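Local coordinates for protein aminotransferase (Bacillus subtilis, PDB 6L1O) that is a pyridoxal-phosphate-dependent class I aminotransferase encoded in the operon for biosynthesis of the dipeptide antibiotic bacilysin, at residues A187-A192 with K217-L222; L173-P176 with G181-A184; P61-Y66 with R70-L75; A98-G103 with E263-V268. One frame throughout, in Å; residues are numbered along the deposited sequence.

Contact 1 of 4, residues A187-A192 with K217-L222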
# COMPACT_ATOMS: atom_id res chain seq x y z
N ALA B 187 7.78 -3.95 32.88
CA ALA B 187 7.89 -5.32 33.41
C ALA B 187 7.11 -6.34 32.56
O ALA B 187 7.59 -7.45 32.30
CB ALA B 187 7.39 -5.39 34.87
N PHE B 188 5.87 -6.02 32.20
CA PHE B 188 5.13 -6.94 31.32
C PHE B 188 5.88 -7.15 30.00
O PHE B 188 6.02 -8.27 29.54
CB PHE B 188 3.75 -6.45 31.02
CG PHE B 188 3.08 -7.21 29.94
CD1 PHE B 188 2.58 -8.47 30.18
CD2 PHE B 188 3.01 -6.70 28.66
CE1 PHE B 188 1.98 -9.19 29.17
CE2 PHE B 188 2.44 -7.41 27.64
CZ PHE B 188 1.89 -8.64 27.88
N TYR B 189 6.38 -6.06 29.45
CA TYR B 189 7.06 -6.13 28.17
C TYR B 189 8.35 -6.91 28.26
O TYR B 189 8.73 -7.58 27.31
CB TYR B 189 7.32 -4.71 27.60
CG TYR B 189 6.09 -3.99 27.12
CD1 TYR B 189 5.16 -4.62 26.32
CD2 TYR B 189 5.85 -2.65 27.45
CE1 TYR B 189 4.04 -3.97 25.90
CE2 TYR B 189 4.71 -1.98 27.00
CZ TYR B 189 3.83 -2.64 26.22
OH TYR B 189 2.68 -1.99 25.77
N ALA B 190 9.03 -6.80 29.41
CA ALA B 190 10.27 -7.55 29.63
C ALA B 190 10.00 -9.04 29.66
O ALA B 190 10.75 -9.83 29.11
CB ALA B 190 10.95 -7.09 30.92
N LYS B 191 8.90 -9.38 30.31
CA LYS B 191 8.43 -10.74 30.44
C LYS B 191 8.07 -11.34 29.08
O LYS B 191 8.49 -12.42 28.73
CB LYS B 191 7.21 -10.70 31.36
CG LYS B 191 6.87 -11.96 32.08
CD LYS B 191 5.97 -11.62 33.25
CE LYS B 191 5.31 -12.83 33.88
NZ LYS B 191 4.57 -12.40 35.11
N ALA B 192 7.26 -10.59 28.33
CA ALA B 192 6.90 -10.94 26.97
C ALA B 192 8.15 -11.20 26.10
O ALA B 192 8.16 -12.14 25.35
CB ALA B 192 6.04 -9.83 26.35
N LYS B 217 2.72 8.45 31.42
CA LYS B 217 3.32 8.27 30.10
C LYS B 217 3.31 6.77 29.73
O LYS B 217 3.69 5.92 30.54
CB LYS B 217 4.76 8.79 30.11
N PRO B 218 2.84 6.43 28.52
CA PRO B 218 2.83 5.00 28.15
C PRO B 218 4.25 4.56 27.88
O PRO B 218 5.06 5.38 27.43
CB PRO B 218 2.00 4.99 26.84
CG PRO B 218 1.31 6.31 26.80
CD PRO B 218 2.22 7.26 27.47
N ALA B 219 4.57 3.32 28.27
CA ALA B 219 5.84 2.70 27.93
C ALA B 219 5.77 2.06 26.53
O ALA B 219 4.77 1.41 26.19
CB ALA B 219 6.21 1.66 28.97
N SER B 220 6.81 2.27 25.73
CA SER B 220 7.01 1.52 24.49
C SER B 220 7.52 0.10 24.84
O SER B 220 8.34 -0.10 25.75
CB SER B 220 8.00 2.23 23.59
OG SER B 220 8.64 1.32 22.65
N PHE B 221 7.08 -0.89 24.08
CA PHE B 221 7.66 -2.24 24.13
C PHE B 221 9.19 -2.19 24.05
O PHE B 221 9.92 -2.96 24.73
CB PHE B 221 7.05 -3.08 22.98
CG PHE B 221 7.75 -4.39 22.71
CD1 PHE B 221 7.83 -5.38 23.68
CD2 PHE B 221 8.30 -4.64 21.45
CE1 PHE B 221 8.48 -6.58 23.42
CE2 PHE B 221 8.93 -5.84 21.17
CZ PHE B 221 9.05 -6.80 22.18
N LEU B 222 9.71 -1.27 23.25
CA LEU B 222 11.14 -1.18 23.02
C LEU B 222 11.94 -0.65 24.21
O LEU B 222 13.14 -0.58 24.14
CB LEU B 222 11.43 -0.34 21.77
CG LEU B 222 10.85 -0.89 20.46
CD1 LEU B 222 11.26 0.06 19.36
CD2 LEU B 222 11.35 -2.30 20.15

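Contact 2 of 4, residues L173-P176 with G181-A184. With PLP (pyridoxal-5'-phosphate), chain E.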
# COMPACT_ATOMS: atom_id res chain seq x y z
N LEU B 173 0.75 -8.28 20.37
CA LEU B 173 0.28 -7.67 21.56
C LEU B 173 -0.13 -6.21 21.24
O LEU B 173 0.43 -5.61 20.34
CB LEU B 173 1.39 -7.69 22.63
CG LEU B 173 1.92 -9.07 23.06
CD1 LEU B 173 3.19 -8.87 23.88
CD2 LEU B 173 0.86 -9.80 23.82
N ASN B 174 -1.05 -5.65 21.99
CA ASN B 174 -1.58 -4.34 21.74
C ASN B 174 -1.91 -3.59 23.03
O ASN B 174 -2.97 -3.81 23.61
CB ASN B 174 -2.83 -4.50 20.87
CG ASN B 174 -3.59 -3.23 20.65
OD1 ASN B 174 -4.80 -3.23 20.72
ND2 ASN B 174 -2.89 -2.15 20.39
N TYR B 175 -1.03 -2.71 23.47
CA TYR B 175 -1.26 -1.87 24.68
C TYR B 175 -0.77 -0.45 24.46
O TYR B 175 0.33 -0.24 23.98
CB TYR B 175 -0.67 -2.50 25.97
CG TYR B 175 -1.24 -3.90 26.21
CD1 TYR B 175 -2.44 -4.08 26.87
CD2 TYR B 175 -0.62 -5.01 25.69
CE1 TYR B 175 -2.96 -5.31 27.03
CE2 TYR B 175 -1.16 -6.27 25.84
CZ TYR B 175 -2.34 -6.42 26.50
OH TYR B 175 -2.90 -7.67 26.63
N PRO B 176 -1.59 0.56 24.82
CA PRO B 176 -2.97 0.53 25.34
C PRO B 176 -3.88 -0.19 24.44
O PRO B 176 -3.73 -0.08 23.23
CB PRO B 176 -3.32 2.03 25.48
CG PRO B 176 -2.02 2.70 25.58
CD PRO B 176 -1.14 1.94 24.62
N GLY B 181 -9.14 -1.08 26.75
CA GLY B 181 -8.65 0.10 27.42
C GLY B 181 -7.51 -0.19 28.34
O GLY B 181 -6.95 0.71 28.97
N ALA B 182 -7.09 -1.47 28.42
CA ALA B 182 -6.07 -1.83 29.41
C ALA B 182 -4.69 -1.35 28.96
O ALA B 182 -4.46 -1.14 27.78
CB ALA B 182 -6.06 -3.35 29.61
N VAL B 183 -3.77 -1.25 29.89
CA VAL B 183 -2.44 -0.74 29.65
C VAL B 183 -1.41 -1.74 30.17
O VAL B 183 -1.76 -2.58 30.94
CB VAL B 183 -2.22 0.64 30.30
CG1 VAL B 183 -3.06 1.71 29.58
CG2 VAL B 183 -2.54 0.61 31.80
N ALA B 184 -0.20 -1.69 29.63
CA ALA B 184 0.90 -2.54 30.04
C ALA B 184 2.07 -1.70 30.56
O ALA B 184 2.17 -0.53 30.28
CB ALA B 184 1.34 -3.38 28.87
N1 PLP E . -4.06 -1.17 15.63
C2 PLP E . -5.20 -1.02 16.34
C2A PLP E . -5.56 -1.96 17.45
C3 PLP E . -6.15 -0.00 15.97
O3 PLP E . -7.32 0.18 16.60
C4 PLP E . -5.76 0.87 14.93
C4A PLP E . -6.91 1.66 14.35
C5 PLP E . -4.51 0.66 14.21
C6 PLP E . -3.68 -0.37 14.64
C5A PLP E . -4.01 1.59 13.15
O4P PLP E . -4.75 1.66 12.01
P PLP E . -4.15 2.46 10.71
O1P PLP E . -4.23 1.47 9.60
O2P PLP E . -2.77 3.01 10.99
O3P PLP E . -5.11 3.60 10.52

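Contact 3 of 4, residues P61-Y66 with R70-L75. With PMP (4'-deoxy-4'-aminopyridoxal-5'-phosphate), chain D; TYR (tyrosine), chain C.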
# COMPACT_ATOMS: atom_id res chain seq x y z
N PRO B 61 9.25 20.31 -6.37
CA PRO B 61 9.28 19.37 -7.48
C PRO B 61 10.16 18.15 -7.29
O PRO B 61 9.96 17.15 -7.98
CB PRO B 61 9.69 20.23 -8.68
CG PRO B 61 10.32 21.44 -8.13
CD PRO B 61 9.76 21.65 -6.77
N SER B 62 11.10 18.19 -6.33
CA SER B 62 11.83 17.01 -5.95
C SER B 62 10.94 15.88 -5.51
O SER B 62 11.28 14.70 -5.66
CB SER B 62 12.81 17.30 -4.82
OG SER B 62 13.88 18.08 -5.30
N PHE B 63 9.78 16.20 -4.94
CA PHE B 63 8.84 15.14 -4.54
C PHE B 63 7.88 14.71 -5.64
O PHE B 63 7.09 13.79 -5.46
CB PHE B 63 8.02 15.64 -3.33
CG PHE B 63 8.84 15.88 -2.10
CD1 PHE B 63 9.87 15.05 -1.76
CD2 PHE B 63 8.51 16.92 -1.22
CE1 PHE B 63 10.59 15.25 -0.59
CE2 PHE B 63 9.24 17.13 -0.05
CZ PHE B 63 10.29 16.30 0.27
N HIS B 64 7.87 15.38 -6.78
CA HIS B 64 7.01 14.98 -7.88
C HIS B 64 7.44 13.69 -8.53
O HIS B 64 6.59 12.94 -9.02
CB HIS B 64 6.89 16.09 -8.90
CG HIS B 64 6.29 17.35 -8.34
ND1 HIS B 64 6.07 18.47 -9.11
CD2 HIS B 64 5.89 17.68 -7.11
CE1 HIS B 64 5.56 19.42 -8.36
NE2 HIS B 64 5.48 18.97 -7.13
N GLY B 65 8.76 13.43 -8.58
CA GLY B 65 9.32 12.28 -9.23
C GLY B 65 9.56 11.16 -8.27
O GLY B 65 9.20 11.28 -7.10
N TYR B 66 10.15 10.05 -8.73
CA TYR B 66 10.39 8.90 -7.87
C TYR B 66 11.37 9.23 -6.77
O TYR B 66 12.36 9.89 -6.98
CB TYR B 66 10.91 7.68 -8.68
CG TYR B 66 9.91 7.02 -9.59
CD1 TYR B 66 8.78 6.33 -9.05
CD2 TYR B 66 10.03 7.08 -10.97
CE1 TYR B 66 7.87 5.70 -9.89
CE2 TYR B 66 9.10 6.47 -11.81
CZ TYR B 66 8.02 5.76 -11.25
OH TYR B 66 7.10 5.18 -12.07
N ARG B 70 12.72 3.17 0.15
CA ARG B 70 12.51 2.90 1.56
C ARG B 70 12.13 4.15 2.35
O ARG B 70 12.06 4.11 3.59
CB ARG B 70 13.76 2.23 2.11
CG ARG B 70 14.10 0.98 1.25
CD ARG B 70 15.25 0.21 1.78
NE ARG B 70 15.35 -1.09 1.11
CZ ARG B 70 16.30 -1.97 1.40
NH1 ARG B 70 17.20 -1.65 2.33
NH2 ARG B 70 16.34 -3.14 0.79
N GLY B 71 11.89 5.24 1.63
CA GLY B 71 11.51 6.50 2.26
C GLY B 71 12.66 7.44 2.36
O GLY B 71 13.81 7.05 2.16
N TYR B 72 12.37 8.68 2.69
CA TYR B 72 13.40 9.69 2.82
C TYR B 72 14.13 9.61 4.18
O TYR B 72 13.52 9.45 5.22
CB TYR B 72 12.83 11.06 2.57
CG TYR B 72 12.65 11.40 1.13
CD1 TYR B 72 13.76 11.74 0.33
CD2 TYR B 72 11.42 11.40 0.54
CE1 TYR B 72 13.63 12.03 -1.02
CE2 TYR B 72 11.27 11.70 -0.79
CZ TYR B 72 12.36 12.04 -1.57
OH TYR B 72 12.19 12.35 -2.87
N PRO B 73 15.46 9.74 4.17
CA PRO B 73 16.20 9.72 5.45
C PRO B 73 15.71 10.76 6.47
O PRO B 73 15.77 10.46 7.65
CB PRO B 73 17.66 10.02 5.01
CG PRO B 73 17.74 9.49 3.63
CD PRO B 73 16.38 9.82 3.00
N PHE B 74 15.20 11.90 6.03
CA PHE B 74 14.79 12.95 6.97
C PHE B 74 13.60 12.46 7.85
O PHE B 74 13.48 12.84 8.96
CB PHE B 74 14.43 14.30 6.29
CG PHE B 74 13.18 14.27 5.41
CD1 PHE B 74 11.89 14.32 5.97
CD2 PHE B 74 13.28 14.27 4.01
CE1 PHE B 74 10.78 14.28 5.19
CE2 PHE B 74 12.17 14.24 3.20
CZ PHE B 74 10.91 14.25 3.80
N LEU B 75 12.77 11.60 7.30
CA LEU B 75 11.64 11.05 8.09
C LEU B 75 12.11 9.99 9.07
O LEU B 75 11.69 9.95 10.22
CB LEU B 75 10.54 10.51 7.15
CG LEU B 75 9.38 9.81 7.84
CD1 LEU B 75 8.84 10.70 8.95
CD2 LEU B 75 8.27 9.44 6.84
N1 PMP D . 4.39 -0.83 -15.63
C2 PMP D . 5.27 -0.44 -16.53
C2A PMP D . 5.34 -1.07 -17.87
C3 PMP D . 6.19 0.68 -16.19
O3 PMP D . 7.11 1.21 -16.97
C4 PMP D . 6.04 1.21 -14.84
C4A PMP D . 6.92 2.33 -14.46
N4A PMP D . 8.07 1.62 -14.14
C5 PMP D . 5.06 0.65 -13.94
C6 PMP D . 4.27 -0.36 -14.43
C5A PMP D . 4.92 1.19 -12.52
O4P PMP D . 4.69 2.54 -12.40
P PMP D . 4.09 3.23 -11.13
O1P PMP D . 4.17 2.33 -10.05
O2P PMP D . 4.91 4.36 -10.99
O3P PMP D . 2.76 3.57 -11.48
CA TYR C . 10.11 3.19 -14.79
C TYR C . 11.20 2.27 -15.24
O TYR C . 10.85 1.20 -15.80
CB TYR C . 10.14 3.54 -13.29
CG TYR C . 10.29 2.46 -12.20
CD1 TYR C . 11.21 1.44 -12.28
CD2 TYR C . 9.52 2.53 -11.07
CE1 TYR C . 11.34 0.50 -11.26
CE2 TYR C . 9.65 1.61 -10.06
CZ TYR C . 10.55 0.60 -10.15
OH TYR C . 10.62 -0.26 -9.12
OXT TYR C . 12.33 2.70 -15.06

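Contact 4 of 4, residues A98-G103 with E263-V268. With PLP (pyridoxal-5'-phosphate), chain E.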
# COMPACT_ATOMS: atom_id res chain seq x y z
N ALA B 98 11.20 1.21 9.29
CA ALA B 98 10.56 1.03 8.02
C ALA B 98 9.22 1.77 8.02
O ALA B 98 8.57 1.82 9.04
CB ALA B 98 10.33 -0.43 7.71
N LEU B 99 8.86 2.32 6.85
CA LEU B 99 7.60 3.06 6.65
C LEU B 99 6.54 2.23 6.00
O LEU B 99 6.81 1.37 5.15
CB LEU B 99 7.86 4.29 5.74
CG LEU B 99 9.11 5.09 6.03
CD1 LEU B 99 9.23 6.28 5.10
CD2 LEU B 99 9.07 5.56 7.45
N PHE B 100 5.29 2.52 6.35
CA PHE B 100 4.14 1.81 5.84
C PHE B 100 3.03 2.80 5.44
O PHE B 100 2.92 3.86 6.03
CB PHE B 100 3.54 0.93 6.95
CG PHE B 100 4.40 -0.22 7.37
CD1 PHE B 100 4.83 -1.15 6.45
CD2 PHE B 100 4.79 -0.35 8.68
CE1 PHE B 100 5.61 -2.23 6.85
CE2 PHE B 100 5.59 -1.41 9.08
CZ PHE B 100 5.97 -2.36 8.16
N GLY B 101 2.19 2.42 4.49
CA GLY B 101 0.98 3.17 4.17
C GLY B 101 -0.14 2.85 5.15
O GLY B 101 -1.18 2.29 4.75
N GLY B 102 0.10 3.13 6.43
CA GLY B 102 -0.87 2.90 7.51
C GLY B 102 -0.61 1.59 8.24
O GLY B 102 0.00 0.66 7.72
N GLY B 103 -1.04 1.53 9.49
CA GLY B 103 -0.83 0.33 10.33
C GLY B 103 -1.40 -0.92 9.72
O GLY B 103 -0.84 -1.97 9.83
N GLU B 263 13.00 -5.68 2.08
CA GLU B 263 13.06 -6.54 0.92
C GLU B 263 11.71 -6.74 0.24
O GLU B 263 11.58 -6.57 -0.97
CB GLU B 263 13.75 -7.85 1.30
CG GLU B 263 15.28 -7.61 1.50
CD GLU B 263 16.04 -8.75 2.19
OE1 GLU B 263 15.51 -9.85 2.32
OE2 GLU B 263 17.17 -8.54 2.65
N PHE B 264 10.69 -7.08 1.02
CA PHE B 264 9.33 -7.21 0.54
C PHE B 264 8.85 -5.96 -0.13
O PHE B 264 8.40 -5.93 -1.25
CB PHE B 264 8.39 -7.54 1.72
CG PHE B 264 6.98 -7.87 1.29
CD1 PHE B 264 6.54 -9.17 1.18
CD2 PHE B 264 6.07 -6.84 1.08
CE1 PHE B 264 5.22 -9.45 0.76
CE2 PHE B 264 4.78 -7.12 0.68
CZ PHE B 264 4.35 -8.41 0.53
N GLN B 265 8.96 -4.87 0.59
CA GLN B 265 8.47 -3.60 0.09
C GLN B 265 9.20 -3.08 -1.15
O GLN B 265 8.59 -2.37 -1.96
CB GLN B 265 8.45 -2.60 1.30
CG GLN B 265 7.06 -2.47 1.72
CD GLN B 265 6.73 -1.63 2.94
OE1 GLN B 265 5.63 -1.81 3.46
NE2 GLN B 265 7.65 -0.79 3.44
N ASP B 266 10.46 -3.48 -1.36
CA ASP B 266 11.18 -3.09 -2.54
C ASP B 266 10.49 -3.65 -3.80
O ASP B 266 10.65 -3.08 -4.90
CB ASP B 266 12.66 -3.58 -2.49
CG ASP B 266 13.57 -2.74 -1.64
OD1 ASP B 266 13.21 -1.60 -1.22
OD2 ASP B 266 14.69 -3.24 -1.36
N HIS B 267 9.79 -4.77 -3.64
CA HIS B 267 9.07 -5.40 -4.76
C HIS B 267 7.68 -4.86 -5.03
O HIS B 267 7.07 -5.21 -6.05
CB HIS B 267 9.00 -6.92 -4.53
CG HIS B 267 10.34 -7.58 -4.71
ND1 HIS B 267 10.73 -8.17 -5.89
CD2 HIS B 267 11.41 -7.68 -3.88
CE1 HIS B 267 11.96 -8.65 -5.76
NE2 HIS B 267 12.41 -8.33 -4.56
N VAL B 268 7.13 -4.07 -4.08
CA VAL B 268 5.72 -3.66 -4.16
C VAL B 268 5.55 -2.12 -4.24
O VAL B 268 4.59 -1.60 -4.89
CB VAL B 268 4.94 -4.23 -2.97
CG1 VAL B 268 3.48 -3.81 -3.04
CG2 VAL B 268 5.04 -5.73 -2.91
N1 PLP E . -4.06 -1.17 15.63
C2 PLP E . -5.20 -1.02 16.34
C2A PLP E . -5.56 -1.96 17.45
C3 PLP E . -6.15 -0.00 15.97
O3 PLP E . -7.32 0.18 16.60
C4 PLP E . -5.76 0.87 14.93
C4A PLP E . -6.91 1.66 14.35
C5 PLP E . -4.51 0.66 14.21
C6 PLP E . -3.68 -0.37 14.64
C5A PLP E . -4.01 1.59 13.15
O4P PLP E . -4.75 1.66 12.01
P PLP E . -4.15 2.46 10.71
O1P PLP E . -4.23 1.47 9.60
O2P PLP E . -2.77 3.01 10.99
O3P PLP E . -5.11 3.60 10.52

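Contact 1 of 4, residues A187-A192 with K217-L222
Y189, on the helical turn 187-192, comes closest to the extended run 217-222 at F221, where that run tightens into a 3-10 turn; the CA atoms of Y189 and F221 are 5.6 Å apart. Inside the helix, A192 N bonds to F188 O in the usual way, whereas residues 218-220 keep an open, extended backbone. Nearly all of the interface is one tyrosine laid on this backbone. With CG anti to its carbonyl carbon (chi1 -72°), Y189 directs its ring across the peptides of 219-221. F221 CA sits under one face in a CH-pi contact, 3.9 Å from the centroid of the Y189 ring. Farther out on the ring, Y189 CE2 approaches A219 O obliquely at 3.5 Å, and the methyl of A219 lies beside the same carbon. In the class I aminotransferase fold these segments belong to the helix 186-199, which packs against the large mixed sheet, and to the loop that leaves strand 202-206 for helix 227-230. The F221 side chain extends toward that sheet, touching L203 and H205. Its CG is anti to the backbone N (chi1 168°), which brings the CD1 edge to Y189 in an offset edge-to-face pair with planes at 73°; Y189 CD1 and F221 CD1 are 3.8 Å apart. The turn at S220-L222 is held by polar groups: S220 OG accepts from L222 N at 2.9 Å, an ST turn, and E233 binds both S220 OG and F221 N through its two carboxylate oxygens.

Contact 2 of 4, residues L173-P176 with G181-A184
Y175 and P176 pack against residues 182-184 as the chain doubles back after strand 168-174. The Y175 CB methylene meets the methyl of A184 at 3.6 Å, and that methyl also reaches Y175 CG, so A184 presses on the root of the ring. Y175 CG stands anti to the carbonyl carbon (chi1 -56°), which sends the ring toward 182-184; its CD1 edge meets the carbonyl oxygen of A182, which lies near the ring plane, 3.7 Å from Y175 CD1. The phenol hydroxyl reaches past this contact to bond with the carbonyl of Y153.

A cis peptide bond joins Y175 to P176, and the CA atoms of P176 and V183 come within 4.5 Å of each other. P176 CA makes a bent CA-H...O contact with A182 O, 3.3 Å between the two atoms. The V183 side chain starts away from the partner segment, yet its CG1 methyl still lies against P176 CB, at 4.1 Å.

N174, just ahead of the tyrosine, turns the other way. With CG anti to its backbone N (chi1 173°), its amide lies near the cofactor, N174 OD1 being 3.6 Å from the C2A methyl of PLP. The amide is fixed at both ends, OD1 accepting from N178 N and ND2 donating to D206 O. Shape and apolar contact thus hold the two segments together, which leaves the directional hydrogen bonds of N174 (to N178 and D206) and Y175 (to Y153) to place the asparagine beside PLP and to fix the phenol.

Contact 3 of 4, residues P61-Y66 with R70-L75
F63, Y72 and F74 form a small aromatic cluster that closes the turn between the short 3-10 segment 61-63 and the start of helix 73-87. The backbones stay well apart, with F63 CA and Y72 CA separated by 10.2 Å, so the rings span the gap. F63 turns the edge bearing CD1 and CE1 to one face of Y72 in an offset edge-to-face pair, the planes inclined at 67° and the centroids 5.3 Å apart. The closest approach is F63 CE1 to Y72 CE2, 3.6 Å. Y72 occupies the N-cap position of helix 73-87, and its backbone N is bonded to Q277 of helix 274-285. This loop belongs to the dimer interface of the class I aminotransferase fold: H64 and Y66 are bonded to T46 and N41 of the second subunit. Y66 enters that subunit's active site, where its hydroxyl donates to O2P of PMP at 2.6 Å. CD2 of the bound tyrosine lies over one face of the Y66 ring, and the ligand's CB is 3.4 Å from Y66 CE2.

F74 comes to F63 from the opposite direction. Its CG lies between the backbone N and the carbonyl carbon (chi1 67°), a torsion that brings CE2 and CZ of F74 to F63 CZ, with F63 CZ and F74 CE2 4.0 Å apart. Q278 of helix 274-285 also touches F63.

Contact 4 of 4, residues A98-G103 with E263-V268
The strand-turn-helix element that cradles the cofactor phosphate is tied here to the end of helix 255-266. Strand 97-100, outermost in the large mixed sheet of this chain, runs into the glycine turn 101-103, and helix 103-114 begins there. G101 is the centre of an inverse gamma turn and G102 is the N-cap; G103 N donates to O2P of PLP at 2.7 Å. The N terminus of this helix faces the phosphate, and the helix dipole would be expected to offset the negative charge there. G103 packs its backbone closely against that phosphate.

Across from the strand, Q265 carries the contact. Extended beyond CG, its chain reaches to the backbone of L99, and NE2 donates to L99 O at 2.9 Å. NE2 lies almost on the extension of the L99 carbonyl (C=O...N angle 173°), though the bond is bent at the hydrogen and the acceptor is tilted 18° out of the Q265 amide plane. This bond holds the amide across F100 at roughly a right angle, the ring and amide planes being 79° apart.

Around this pair, F100 and Q265 both touch V109 of helix 103-114. The D266 carbonyl accepts from K104 NZ of the second subunit. The other end of the Q265 amide, OE1, is buried with no polar partner in the model and lies near the plane of the F100 ring at its edge, 3.2 Å from F100 CD1.

From the N terminus, contact 3 closes first, a short turn leading into helix 73-87. Contact 4 then opens on strand 97-100, the next strand after that helix, and closes 160 residues later on helix 255-266. Within this long loop lie contact 2, a tight return after strand 168-174, and then contact 1, which joins helix 186-199 to the loop before helix 227-230; these two follow in series. Contacts 1 and 2 touch through the Y189 hydroxyl, which packs on Y175 and A184. Contacts 3 and 4 meet through the R70-D266 salt bridge and L99 against G71 and L75. Contacts 2 and 4 approach the same PLP from different strands, while contact 3 reaches the other subunit's site.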